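PDB 4H05: aminoglycoside-O-phosphotransferase VIII from Streptomyces rimosus, which transfers a phosphate group from ATP to the 3'-hydroxyl of aminoglycoside antibiotics and so probably gives its host resistance to them. Local coordinates for residues 62-67 with 212-217; 112-117 with 247-252; 135-140 with 180-185; 217-222 with 252-257; 226-231 with 268-273. All coordinates share one frame; numbering follows the deposited sequence.

Contact 1 of 5, residues 62-67 with 212-217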
# COMPACT_ATOMS: atom_id res chain seq x y z
N ALA A 62 -12.01 -3.44 2.14
CA ALA A 62 -13.22 -2.79 2.67
C ALA A 62 -13.23 -2.77 4.20
O ALA A 62 -13.34 -1.72 4.80
CB ALA A 62 -14.47 -3.49 2.14
N GLU A 63 -13.01 -3.92 4.82
CA GLU A 63 -13.02 -4.09 6.28
C GLU A 63 -11.97 -3.27 6.89
O GLU A 63 -12.20 -2.65 7.88
CB GLU A 63 -12.69 -5.54 6.67
CG GLU A 63 -13.90 -6.41 6.45
CD GLU A 63 -13.70 -7.88 6.76
OE1 GLU A 63 -12.55 -8.33 6.91
OE2 GLU A 63 -14.75 -8.54 6.92
N ARG A 64 -10.80 -3.23 6.23
CA ARG A 64 -9.69 -2.45 6.75
C ARG A 64 -9.93 -0.99 6.67
O ARG A 64 -9.58 -0.20 7.60
CB ARG A 64 -8.38 -2.81 6.04
CG ARG A 64 -7.87 -4.17 6.50
CD ARG A 64 -6.88 -4.83 5.58
NE ARG A 64 -6.32 -6.07 6.12
CZ ARG A 64 -7.03 -7.19 6.26
NH1 ARG A 64 -8.32 -7.24 5.98
NH2 ARG A 64 -6.45 -8.27 6.74
N LEU A 65 -10.46 -0.59 5.54
CA LEU A 65 -10.77 0.84 5.32
C LEU A 65 -11.76 1.46 6.37
O LEU A 65 -11.66 2.67 6.81
CB LEU A 65 -11.33 0.96 3.89
CG LEU A 65 -10.67 1.70 2.71
CD1 LEU A 65 -9.26 2.03 2.68
CD2 LEU A 65 -11.00 1.08 1.38
N VAL A 66 -12.78 0.70 6.68
CA VAL A 66 -13.82 1.08 7.61
C VAL A 66 -13.25 1.17 9.00
O VAL A 66 -13.57 2.06 9.77
CB VAL A 66 -14.94 -0.02 7.58
CG1 VAL A 66 -15.86 0.15 8.75
CG2 VAL A 66 -15.79 -0.00 6.27
N TRP A 67 -12.39 0.20 9.35
CA TRP A 67 -11.81 0.25 10.67
C TRP A 67 -10.85 1.40 10.80
O TRP A 67 -10.92 2.17 11.77
CB TRP A 67 -11.19 -1.06 11.02
CG TRP A 67 -10.47 -1.05 12.29
CD1 TRP A 67 -11.00 -1.24 13.56
CD2 TRP A 67 -9.05 -0.80 12.48
NE1 TRP A 67 -10.03 -1.21 14.50
CE2 TRP A 67 -8.82 -0.90 13.93
CE3 TRP A 67 -7.99 -0.52 11.64
CZ2 TRP A 67 -7.57 -0.71 14.51
CZ3 TRP A 67 -6.72 -0.38 12.21
CH2 TRP A 67 -6.52 -0.44 13.64
N GLY A 212 -5.00 -2.85 1.69
CA GLY A 212 -5.35 -4.24 1.70
C GLY A 212 -4.48 -5.05 2.64
O GLY A 212 -4.95 -6.13 3.13
N ARG A 213 -3.24 -4.57 2.91
CA ARG A 213 -2.33 -5.31 3.83
C ARG A 213 -2.24 -4.78 5.22
O ARG A 213 -1.33 -5.19 6.02
CB ARG A 213 -0.90 -5.29 3.28
CG ARG A 213 -0.68 -5.89 1.90
CD ARG A 213 0.78 -5.64 1.50
NE ARG A 213 1.01 -5.95 0.09
CZ ARG A 213 2.08 -5.64 -0.66
NH1 ARG A 213 2.08 -6.06 -1.91
NH2 ARG A 213 3.13 -4.89 -0.21
N VAL A 214 -3.12 -3.83 5.56
CA VAL A 214 -3.15 -3.31 6.89
C VAL A 214 -3.24 -4.46 7.90
O VAL A 214 -3.97 -5.40 7.72
CB VAL A 214 -4.28 -2.26 7.11
CG1 VAL A 214 -4.55 -2.05 8.56
CG2 VAL A 214 -3.83 -0.92 6.58
N GLY A 215 -2.55 -4.31 9.01
CA GLY A 215 -2.49 -5.33 10.01
C GLY A 215 -1.26 -5.08 10.86
O GLY A 215 -0.33 -4.27 10.51
N ARG A 216 -1.23 -5.78 11.98
CA ARG A 216 -0.04 -5.71 12.79
C ARG A 216 1.16 -6.41 12.15
O ARG A 216 1.08 -7.51 11.51
CB ARG A 216 -0.32 -6.14 14.21
CG ARG A 216 -0.79 -7.51 14.45
CD ARG A 216 -1.76 -7.58 15.66
NE ARG A 216 -2.48 -8.85 15.58
CZ ARG A 216 -1.86 -10.02 15.67
NH1 ARG A 216 -0.54 -10.06 15.91
NH2 ARG A 216 -2.54 -11.15 15.50
N ALA A 217 2.28 -5.72 12.28
CA ALA A 217 3.55 -6.17 11.77
C ALA A 217 4.66 -5.28 12.35
O ALA A 217 4.41 -4.31 13.05
CB ALA A 217 3.60 -6.10 10.25
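Arg64 carries the polar link from helix 54-71 to the loop ahead of strand 215-218. Its NE donates to Val214 O over 2.9 Å, with an N-H...O angle of 146°, so the bond is moderately bent. The donor lies in the carbonyl plane and meets a lone pair of Val214 O, the C=O...N angle being 139°. From the guanidinium side the fit is less exact, because this oxygen sits at the edge of the group but somewhat tilted from its plane. Gly212 O also comes close, 3.3 Å from Arg64 NE, yet the angle is too poor for a hydrogen bond. A second grip is supplied within the helix region, where Arg64 NH1 bonds to Gly60 O and limits how far the guanidinium can turn.

The order of strands and helices matches the protein-kinase-like fold of this family. Helix 54-71 belongs with the five-stranded antiparallel sheet of the N-terminal lobe, in the place of the kinase C-helix, while 212-217 follows Asp210, a predicted magnesium ligand, in the C-terminal lobe. The contact therefore spans the two lobes.

Apolar contact comes from the aliphatic part of the same arginine. Arg64 CG lies opposite the carbonyl carbon (chi1 -74°), and from there the chain runs out extended to NE, antiparallel to the side chain of Val214. Arg64 CD reaches Val214 CB at 4.0 Å, and Arg64 CG reaches that CB at 4.1 Å. Arg64 CD also lies 3.4 Å from Gly212 O. Arg213 starts out away from the helix; its NH2 makes a salt bridge with Asp270 and a hydrogen bond to Gly189 O.

Contact 2 of 5, residues 112-117 with 247-252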
# COMPACT_ATOMS: atom_id res chain seq x y z
N VAL A 112 6.57 16.85 1.89
CA VAL A 112 5.88 15.57 1.56
C VAL A 112 6.53 14.45 2.36
O VAL A 112 5.85 13.68 3.08
CB VAL A 112 5.90 15.31 0.06
CG1 VAL A 112 5.27 13.95 -0.24
CG2 VAL A 112 5.13 16.43 -0.65
N ALA A 113 7.85 14.47 2.33
CA ALA A 113 8.67 13.55 3.12
C ALA A 113 8.27 13.56 4.56
O ALA A 113 8.10 12.49 5.14
CB ALA A 113 10.14 13.89 2.97
N VAL A 114 8.10 14.76 5.14
CA VAL A 114 7.74 14.92 6.53
C VAL A 114 6.32 14.49 6.80
O VAL A 114 6.06 13.87 7.85
CB VAL A 114 7.96 16.42 7.03
CG1 VAL A 114 7.41 16.62 8.41
CG2 VAL A 114 9.49 16.76 7.05
N ALA A 115 5.41 14.82 5.88
CA ALA A 115 4.00 14.44 6.04
C ALA A 115 3.92 12.91 5.99
O ALA A 115 3.20 12.28 6.78
CB ALA A 115 3.12 15.11 4.97
N LEU A 116 4.73 12.30 5.12
CA LEU A 116 4.76 10.84 5.04
C LEU A 116 5.14 10.24 6.39
O LEU A 116 4.42 9.40 6.94
CB LEU A 116 5.65 10.34 3.94
CG LEU A 116 5.07 10.39 2.52
CD1 LEU A 116 6.15 10.01 1.55
CD2 LEU A 116 3.89 9.46 2.25
N ALA A 117 6.21 10.74 6.97
CA ALA A 117 6.63 10.33 8.29
C ALA A 117 5.53 10.52 9.34
O ALA A 117 5.36 9.68 10.24
CB ALA A 117 7.90 11.10 8.68
N LEU A 247 13.25 10.53 8.25
CA LEU A 247 13.76 9.87 9.46
C LEU A 247 13.83 10.76 10.68
O LEU A 247 13.55 10.31 11.79
CB LEU A 247 15.11 9.21 9.23
CG LEU A 247 15.20 7.78 8.65
CD1 LEU A 247 16.65 7.31 8.83
CD2 LEU A 247 14.25 6.84 9.34
N ARG A 248 14.16 12.03 10.50
CA ARG A 248 14.11 13.03 11.64
C ARG A 248 12.70 13.15 12.20
O ARG A 248 12.51 13.06 13.38
CB ARG A 248 14.57 14.40 11.12
CG ARG A 248 14.60 15.59 12.14
CD ARG A 248 15.27 16.83 11.50
NE ARG A 248 16.34 16.37 10.60
CZ ARG A 248 16.38 16.49 9.27
NH1 ARG A 248 15.45 17.15 8.58
NH2 ARG A 248 17.42 15.97 8.61
N GLU A 249 11.71 13.36 11.32
CA GLU A 249 10.30 13.42 11.73
C GLU A 249 9.81 12.11 12.34
O GLU A 249 9.22 12.09 13.42
CB GLU A 249 9.40 13.85 10.56
CG GLU A 249 7.87 13.82 10.82
CD GLU A 249 7.42 14.71 11.98
OE1 GLU A 249 8.20 15.68 12.22
OE2 GLU A 249 6.35 14.40 12.65
N TYR A 250 10.07 10.97 11.70
CA TYR A 250 9.59 9.74 12.33
C TYR A 250 10.19 9.56 13.70
O TYR A 250 9.50 9.22 14.65
CB TYR A 250 9.91 8.54 11.48
CG TYR A 250 9.22 7.31 12.00
CD1 TYR A 250 7.93 7.03 11.67
CD2 TYR A 250 9.86 6.47 12.89
CE1 TYR A 250 7.30 5.87 12.11
CE2 TYR A 250 9.24 5.32 13.36
CZ TYR A 250 7.96 5.01 12.95
OH TYR A 250 7.37 3.90 13.47
N GLY A 251 11.49 9.81 13.83
CA GLY A 251 12.13 9.79 15.16
C GLY A 251 11.51 10.62 16.30
O GLY A 251 11.75 10.34 17.45
N ARG A 252 10.66 11.59 16.01
CA ARG A 252 10.08 12.40 17.12
C ARG A 252 9.27 11.78 18.33
O ARG A 252 9.79 11.87 19.43
CB ARG A 252 9.38 13.61 16.56
CG ARG A 252 10.35 14.63 15.93
CD ARG A 252 9.59 15.83 15.30
NE ARG A 252 8.40 16.22 16.08
CZ ARG A 252 7.35 16.93 15.64
NH1 ARG A 252 7.29 17.37 14.38
NH2 ARG A 252 6.33 17.19 16.47
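Glu249 lies across Val114 and Ala117, and its side chain can be traced from the backbone outward. Its CB rests on Ala117 CB at 3.7 Å. CG stands opposite the backbone N (chi1 174°), which sends the chain across to helix 109-124, and there it fits between two residues one turn apart: Glu249 CG is 3.5 Å from Ala117 CB and equally 3.5 Å from Val114 O. A bend at the next bond (chi2 59°) then brings the carboxylate up to Val114 CG1, the two side chains crossing at about a right angle. Val114 CG1 is 3.7 Å from Glu249 CG, a van der Waals contact with the methylene; CD and OE1 of Glu249 lie slightly farther from the same methyl, and no hydrogen bond joins the segments.

The two helices pack side by side in the helical C-terminal lobe of this kinase-like fold. Their local axes approach to 8.2 Å and run in nearly the same sense, 30° apart. Such closeness is possible where the residue facing the neighbour is small: the CA atoms of Ala117 and Tyr250 are 5.0 Å apart.

At its tip Glu249 is held by charge. OE2 pairs with Arg121, one turn beyond Ala117 on helix 109-124, which adds a salt bridge between the helices. OE1 pairs with Arg252 NH1 at 2.9 Å, a weak bond by its angle and from a poorly ordered arginine. Tyr250 turns its ring edge to the other helix, its CD1 4.0 Å from Ala117 O, and its hydroxyl reaches on to His124.

Contact 3 of 5, residues 135-140 with 180-185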
# COMPACT_ATOMS: atom_id res chain seq x y z
N ARG A 135 -0.94 -8.86 9.92
CA ARG A 135 -0.04 -9.09 8.83
C ARG A 135 1.40 -9.38 9.32
O ARG A 135 2.42 -8.91 8.72
CB ARG A 135 -0.05 -7.86 7.91
CG ARG A 135 0.33 -8.23 6.46
CD ARG A 135 1.43 -7.29 5.93
NE ARG A 135 1.81 -7.73 4.58
CZ ARG A 135 2.89 -7.35 3.92
NH1 ARG A 135 3.76 -6.49 4.42
NH2 ARG A 135 3.13 -7.87 2.73
N SER A 136 1.52 -10.13 10.41
CA SER A 136 2.83 -10.41 10.98
C SER A 136 3.56 -11.47 10.20
O SER A 136 3.02 -12.02 9.24
CB SER A 136 2.69 -10.85 12.44
OG SER A 136 1.88 -11.96 12.50
N LEU A 137 4.81 -11.75 10.60
CA LEU A 137 5.63 -12.80 9.93
C LEU A 137 5.00 -14.18 9.95
O LEU A 137 5.22 -14.97 8.96
CB LEU A 137 6.99 -12.90 10.58
CG LEU A 137 7.86 -11.64 10.46
CD1 LEU A 137 8.99 -11.71 11.47
CD2 LEU A 137 8.37 -11.47 9.04
N ALA A 138 4.21 -14.49 11.00
CA ALA A 138 3.37 -15.79 10.92
C ALA A 138 2.43 -15.81 9.73
O ALA A 138 2.14 -16.87 9.17
CB ALA A 138 2.63 -16.15 12.24
N VAL A 139 2.06 -14.68 9.19
CA VAL A 139 1.16 -14.69 8.01
C VAL A 139 1.93 -14.48 6.74
O VAL A 139 1.64 -15.05 5.63
CB VAL A 139 0.15 -13.49 8.08
CG1 VAL A 139 -0.51 -13.23 6.75
CG2 VAL A 139 -0.90 -13.70 9.11
N THR A 140 2.87 -13.56 6.82
CA THR A 140 3.49 -13.08 5.61
C THR A 140 4.52 -14.06 5.08
O THR A 140 4.72 -14.14 3.88
CB THR A 140 4.12 -11.69 5.75
OG1 THR A 140 5.06 -11.67 6.83
CG2 THR A 140 3.07 -10.58 5.91
N ALA A 180 14.76 -11.93 14.39
CA ALA A 180 14.54 -12.47 15.75
C ALA A 180 13.22 -12.02 16.44
O ALA A 180 12.58 -12.79 17.14
CB ALA A 180 15.73 -12.04 16.62
N ASP A 181 12.84 -10.76 16.25
CA ASP A 181 11.71 -10.16 16.99
C ASP A 181 10.89 -9.31 15.99
O ASP A 181 11.40 -8.94 14.94
CB ASP A 181 12.28 -9.26 18.06
CG ASP A 181 13.05 -8.11 17.47
OD1 ASP A 181 14.21 -8.39 17.05
OD2 ASP A 181 12.48 -6.97 17.33
N GLU A 182 9.62 -9.06 16.29
CA GLU A 182 8.78 -8.14 15.52
C GLU A 182 8.47 -7.05 16.50
O GLU A 182 7.89 -7.33 17.53
CB GLU A 182 7.46 -8.78 15.07
CG GLU A 182 7.57 -9.72 13.91
CD GLU A 182 6.30 -10.46 13.71
OE1 GLU A 182 5.64 -10.20 12.67
OE2 GLU A 182 5.96 -11.29 14.58
N ASP A 183 8.87 -5.82 16.20
CA ASP A 183 8.47 -4.69 17.02
C ASP A 183 7.05 -4.21 16.49
O ASP A 183 6.94 -3.42 15.57
CB ASP A 183 9.57 -3.66 16.86
CG ASP A 183 9.21 -2.33 17.46
OD1 ASP A 183 8.30 -2.31 18.27
OD2 ASP A 183 9.84 -1.33 17.12
N LEU A 184 5.97 -4.72 17.05
CA LEU A 184 4.68 -4.60 16.40
C LEU A 184 4.14 -3.20 16.45
O LEU A 184 4.20 -2.54 17.47
CB LEU A 184 3.66 -5.53 17.07
CG LEU A 184 3.81 -7.02 16.88
CD1 LEU A 184 2.86 -7.84 17.76
CD2 LEU A 184 3.76 -7.45 15.43
N ALA A 185 3.52 -2.80 15.35
CA ALA A 185 2.64 -1.64 15.28
C ALA A 185 1.56 -1.94 14.21
O ALA A 185 1.66 -2.88 13.43
CB ALA A 185 3.44 -0.40 14.86
O HOH W 1 4.72 -13.44 13.62
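The start of helix 137-150 is capped from a distance: Ser136 occupies the N-cap position, and Glu182, from the segment leading into strand 184-187, offers its carboxylate to the first turn. Leu137 N donates to Glu182 OE1 over 2.7 Å in an almost straight bond, 171° at the hydrogen. The nitrogen does not lie in the carboxylate plane but above it, 39° out. The other oxygen serves the next amide through water 1, which donates to Glu182 OE2 (2.7 Å) and accepts from Ala138 N (2.9 Å). The carboxylate thus serves two successive N-H groups that have no acceptor within the helix, Leu137 directly and Ala138 through the water, and the positive end of the helix would be expected to stabilise its negative charge.

An extended chain beyond CG (chi2 170°) carries the carboxylate of Glu182 across to this position. Along the way it slides past Leu137 in the opposite direction, with Leu137 CD1 3.5 Å from Glu182 CG. Packing is tight on the other flank, where Ser136 CB comes to 3.0 Å from Glu182 OE1. Ser136 OG bonds instead to Asp134. Its carbonyl closes the first turn, as Ser136 O accepts from Val139 N at 2.8 Å and Thr140 N at 2.9 Å.

Leu137 continues into the packing against Phe265 and Tyr266 of helix 260-270. Beside the contact, strand 184-187 pairs antiparallel with strand 215-218, to which Arg135 also bonds through its backbone, so the helix start and the glutamate flank the same two-stranded sheet.

Contact 4 of 5, residues 217-222 with 252-257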
# COMPACT_ATOMS: atom_id res chain seq x y z
N ALA A 217 2.28 -5.72 12.28
CA ALA A 217 3.55 -6.17 11.77
C ALA A 217 4.66 -5.28 12.35
O ALA A 217 4.41 -4.31 13.05
CB ALA A 217 3.60 -6.10 10.25
N ASP A 218 5.89 -5.65 12.10
CA ASP A 218 6.99 -4.79 12.53
C ASP A 218 6.83 -3.50 11.85
O ASP A 218 6.75 -3.48 10.63
CB ASP A 218 8.32 -5.38 12.06
CG ASP A 218 9.51 -4.82 12.83
OD1 ASP A 218 9.77 -3.63 12.65
OD2 ASP A 218 10.15 -5.60 13.60
N ARG A 219 6.87 -2.42 12.59
CA ARG A 219 6.95 -1.11 11.97
C ARG A 219 7.94 -1.02 10.83
O ARG A 219 7.71 -0.23 9.90
CB ARG A 219 7.29 -0.02 12.99
CG ARG A 219 8.75 -0.09 13.52
CD ARG A 219 9.03 0.82 14.67
NE ARG A 219 8.28 0.45 15.84
CZ ARG A 219 7.33 1.18 16.43
NH1 ARG A 219 6.96 2.37 15.98
NH2 ARG A 219 6.74 0.69 17.49
N HIS A 220 9.04 -1.77 10.86
CA HIS A 220 9.99 -1.73 9.71
C HIS A 220 9.35 -2.19 8.44
O HIS A 220 9.81 -1.90 7.31
CB HIS A 220 11.31 -2.47 10.04
CG HIS A 220 12.11 -1.82 11.14
ND1 HIS A 220 13.17 -1.00 10.89
CD2 HIS A 220 11.92 -1.79 12.49
CE1 HIS A 220 13.62 -0.49 12.04
NE2 HIS A 220 12.90 -1.01 13.02
N SER A 221 8.23 -2.90 8.52
CA SER A 221 7.56 -3.24 7.24
C SER A 221 7.09 -2.00 6.49
O SER A 221 6.85 -2.07 5.27
CB SER A 221 6.32 -4.14 7.49
OG SER A 221 5.49 -3.49 8.44
N ASP A 222 6.79 -0.93 7.22
CA ASP A 222 6.37 0.34 6.60
C ASP A 222 7.57 1.21 6.26
O ASP A 222 7.68 1.80 5.13
CB ASP A 222 5.38 1.10 7.47
CG ASP A 222 3.94 0.60 7.37
OD1 ASP A 222 3.60 -0.17 6.47
OD2 ASP A 222 3.17 0.96 8.26
N ARG A 252 10.66 11.59 16.01
CA ARG A 252 10.08 12.40 17.12
C ARG A 252 9.27 11.78 18.33
O ARG A 252 9.79 11.87 19.43
CB ARG A 252 9.38 13.61 16.56
CG ARG A 252 10.35 14.63 15.93
CD ARG A 252 9.59 15.83 15.30
NE ARG A 252 8.40 16.22 16.08
CZ ARG A 252 7.35 16.93 15.64
NH1 ARG A 252 7.29 17.37 14.38
NH2 ARG A 252 6.33 17.19 16.47
N GLY A 253 8.13 11.08 18.22
CA GLY A 253 7.81 10.06 17.22
C GLY A 253 8.08 8.69 17.88
O GLY A 253 7.20 8.07 18.53
N TRP A 254 9.33 8.25 17.76
CA TRP A 254 9.75 6.95 18.26
C TRP A 254 11.23 7.01 18.51
O TRP A 254 12.01 7.28 17.61
CB TRP A 254 9.38 5.92 17.23
CG TRP A 254 9.86 4.54 17.49
CD1 TRP A 254 9.34 3.60 18.39
CD2 TRP A 254 10.92 3.85 16.76
NE1 TRP A 254 10.04 2.43 18.30
CE2 TRP A 254 11.00 2.52 17.33
CE3 TRP A 254 11.77 4.20 15.72
CZ2 TRP A 254 11.92 1.59 16.87
CZ3 TRP A 254 12.69 3.28 15.28
CH2 TRP A 254 12.77 2.00 15.84
N ASP A 255 11.59 6.82 19.77
CA ASP A 255 12.98 6.98 20.25
C ASP A 255 13.97 5.89 19.72
O ASP A 255 15.18 6.14 19.67
CB ASP A 255 12.98 7.02 21.80
CG ASP A 255 12.33 5.76 22.40
OD1 ASP A 255 12.12 5.68 23.64
OD2 ASP A 255 12.03 4.82 21.62
N GLY A 256 13.48 4.69 19.35
CA GLY A 256 14.32 3.75 18.60
C GLY A 256 14.89 4.51 17.39
O GLY A 256 14.40 5.61 17.09
N ALA A 257 15.90 4.02 16.66
CA ALA A 257 16.49 2.69 16.71
C ALA A 257 16.25 2.02 15.37
O ALA A 257 16.00 0.83 15.32
CB ALA A 257 15.92 1.84 17.84
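The guanidinium of Arg219 lies flat on the indole of Trp254, their planes 9° apart and their centres 3.9 Å from each other. Trp254 NE1 sits over the middle of the guanidinium, 3.5 Å from Arg219 CZ. The charge is placed over the five-membered ring, with Arg219 CZ 3.9 Å from its centroid, which makes this a cation-pi stack. Arg219 CD covers the six-membered ring by a CH-pi contact, also 3.9 Å to the centroid, so both rings of the indole are used on this face. The opposite face is taken by Gly256 CA, 3.5 Å above the plane toward the rim; the indole is sandwiched between the arginine and its own loop. The side chain of His220 crosses that of Trp254 at about a right angle, near the benzo end.

Arg219 CG stands between the backbone N and the carbonyl carbon (chi1 71°), and the single bend of the chain, at chi3 (65°), folds the guanidinium over the indole. Its polar edge is held as well, NE by a salt bridge to Asp183 and NH1 by the hydroxyl of Tyr250, which fixes the rotation of the group about its own axis.

The turn carrying Arg219 is itself tied down, since Asp218 O accepts from Ser221 N (2.6 Å) and Ser221 OG (2.5 Å) from opposite faces of the carbonyl plane. That turn joins strand 215-218 to helix 220-230, whereas Trp254 belongs to the loop between helices 240-251 and 260-270. His220 also packs on Lys262, Leu263 and Tyr266, extending the contact to helix 260-270.

Contact 5 of 5, residues 226-231 with 268-273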
# COMPACT_ATOMS: atom_id res chain seq x y z
N VAL A 226 8.66 2.76 2.38
CA VAL A 226 8.71 4.18 2.21
C VAL A 226 10.12 4.62 1.94
O VAL A 226 10.30 5.54 1.12
CB VAL A 226 8.17 4.97 3.44
CG1 VAL A 226 9.18 5.99 3.88
CG2 VAL A 226 6.97 5.70 2.98
N LEU A 227 11.13 4.05 2.63
CA LEU A 227 12.53 4.55 2.46
C LEU A 227 13.15 4.07 1.17
O LEU A 227 13.96 4.75 0.55
CB LEU A 227 13.43 4.20 3.64
CG LEU A 227 13.09 4.94 4.93
CD1 LEU A 227 13.62 4.12 6.08
CD2 LEU A 227 13.62 6.41 5.01
N ARG A 228 12.72 2.89 0.70
CA ARG A 228 13.18 2.42 -0.59
C ARG A 228 12.68 3.35 -1.67
O ARG A 228 13.37 3.54 -2.66
CB ARG A 228 12.69 0.99 -0.87
CG ARG A 228 12.97 0.46 -2.27
CD ARG A 228 11.61 0.24 -2.98
NE ARG A 228 11.05 -1.02 -2.57
CZ ARG A 228 9.75 -1.38 -2.47
NH1 ARG A 228 8.68 -0.62 -2.76
NH2 ARG A 228 9.55 -2.64 -2.05
N GLU A 229 11.46 3.89 -1.54
CA GLU A 229 10.93 4.83 -2.54
C GLU A 229 11.55 6.24 -2.35
O GLU A 229 12.10 6.78 -3.27
CB GLU A 229 9.44 4.89 -2.49
CG GLU A 229 8.76 3.59 -2.89
CD GLU A 229 9.28 3.04 -4.20
OE1 GLU A 229 9.30 3.75 -5.24
OE2 GLU A 229 9.66 1.87 -4.22
N LEU A 230 11.55 6.78 -1.14
CA LEU A 230 12.15 8.08 -0.86
C LEU A 230 13.62 8.24 -1.30
O LEU A 230 14.08 9.38 -1.40
CB LEU A 230 12.08 8.46 0.66
CG LEU A 230 10.70 8.91 1.15
CD1 LEU A 230 10.69 9.16 2.65
CD2 LEU A 230 10.18 10.12 0.39
N ALA A 231 14.35 7.13 -1.44
CA ALA A 231 15.77 7.14 -1.91
C ALA A 231 15.92 7.68 -3.33
O ALA A 231 16.96 8.22 -3.68
CB ALA A 231 16.37 5.74 -1.83
N LEU A 268 13.10 -7.24 1.09
CA LEU A 268 13.14 -8.57 0.50
C LEU A 268 11.78 -9.25 0.57
O LEU A 268 11.24 -9.79 -0.43
CB LEU A 268 14.20 -9.45 1.21
CG LEU A 268 14.15 -10.92 0.88
CD1 LEU A 268 14.46 -11.21 -0.61
CD2 LEU A 268 15.09 -11.67 1.88
N LEU A 269 11.16 -9.16 1.74
CA LEU A 269 9.77 -9.69 1.81
C LEU A 269 8.85 -9.17 0.71
O LEU A 269 8.00 -9.92 0.14
CB LEU A 269 9.18 -9.42 3.19
CG LEU A 269 7.76 -9.93 3.44
CD1 LEU A 269 7.75 -11.47 3.33
CD2 LEU A 269 7.22 -9.40 4.79
N ASP A 270 9.02 -7.90 0.41
CA ASP A 270 8.13 -7.26 -0.49
C ASP A 270 8.32 -7.72 -1.92
O ASP A 270 7.41 -7.58 -2.73
CB ASP A 270 8.23 -5.73 -0.42
CG ASP A 270 6.99 -5.01 -1.02
OD1 ASP A 270 5.83 -5.41 -0.75
OD2 ASP A 270 7.17 -4.07 -1.82
N GLU A 271 9.48 -8.27 -2.25
CA GLU A 271 9.69 -8.77 -3.57
C GLU A 271 8.75 -9.93 -3.89
O GLU A 271 8.59 -10.28 -5.04
CB GLU A 271 11.10 -9.32 -3.67
CG GLU A 271 12.21 -8.31 -3.29
CD GLU A 271 12.87 -7.78 -4.50
OE1 GLU A 271 12.10 -7.54 -5.46
OE2 GLU A 271 14.12 -7.64 -4.50
N PHE A 272 8.19 -10.53 -2.85
CA PHE A 272 7.36 -11.74 -3.01
C PHE A 272 5.93 -11.39 -3.34
O PHE A 272 5.17 -12.25 -3.71
CB PHE A 272 7.33 -12.57 -1.73
CG PHE A 272 8.63 -13.21 -1.39
CD1 PHE A 272 8.86 -14.54 -1.67
CD2 PHE A 272 9.61 -12.51 -0.81
CE1 PHE A 272 10.04 -15.13 -1.35
CE2 PHE A 272 10.82 -13.08 -0.50
CZ PHE A 272 11.05 -14.39 -0.80
N PHE A 273 5.58 -10.13 -3.20
CA PHE A 273 4.22 -9.70 -3.38
C PHE A 273 4.05 -8.76 -4.56
O PHE A 273 2.95 -8.42 -4.93
CB PHE A 273 3.76 -8.98 -2.12
CG PHE A 273 3.76 -9.82 -0.90
CD1 PHE A 273 2.62 -10.47 -0.50
CD2 PHE A 273 4.86 -9.88 -0.09
CE1 PHE A 273 2.60 -11.23 0.66
CE2 PHE A 273 4.87 -10.64 1.03
CZ PHE A 273 3.75 -11.34 1.42
OXT PHE A 273 4.98 -8.30 -5.17
O HOH W 2 5.56 -1.96 -2.65
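Arg228 and Asp270 form a salt bridge through a single nitrogen, NH2 donating to OD2 over 2.8 Å at an N-H...O angle of 163°. The oxygen lies in the guanidinium plane and uses its anti lone pair, the one turned away from OD1, and the two flat groups are nearly coplanar. At the other terminal nitrogen, Arg228 NH1 donates to Glu229 OE2 at 3.0 Å, also within the guanidinium plane. The arginine therefore sits between two carboxylates in a small network. Water 2 adds a bridge: it donates to Asp270 OD2 over 2.8 Å and accepts only weakly from Arg228 NH1 (3.4 Å). Asp270 OD1 has a second cation, Arg213.

Bends at chi2 (-115°) and chi3 (-81°) bring the arginine tip to Asp270. No carbon-to-carbon contact joins the two segments, whose meeting is polar; Asp270 CB lies 3.7 Å from Arg228 NH2. Further out, Val226 packs on Phe246 of helix 240-251, and Leu268 and Phe272 pack on helix 167-177.

Asp270 lies about 5 Å, side chain to side chain, from Asp190, the predicted proton acceptor. This charged network thus borders the probable active-site cleft, consistent with the acidic aminoglycoside pocket of the family.

Contact 3 is the most buried of the five; contacts 1, 2 and 4 are partly buried, and contact 5 lies at the surface. Contacts 1, 3 and 4 meet at the two-stranded sheet of 184-187 with 215-218, while helix 220-230 is common to contacts 4 and 5. Arginines do different work by place: a hydrogen bond between lobes in contact 1, a flat stack in contact 4, a salt-bridge network in contact 5. Contact 2, far from the predicted sites, rests mainly on close helix packing, and contact 3 on capping. A salt bridge ties contact 1 to contact 5, and a probable hydrogen bond ties contact 2 to contact 4.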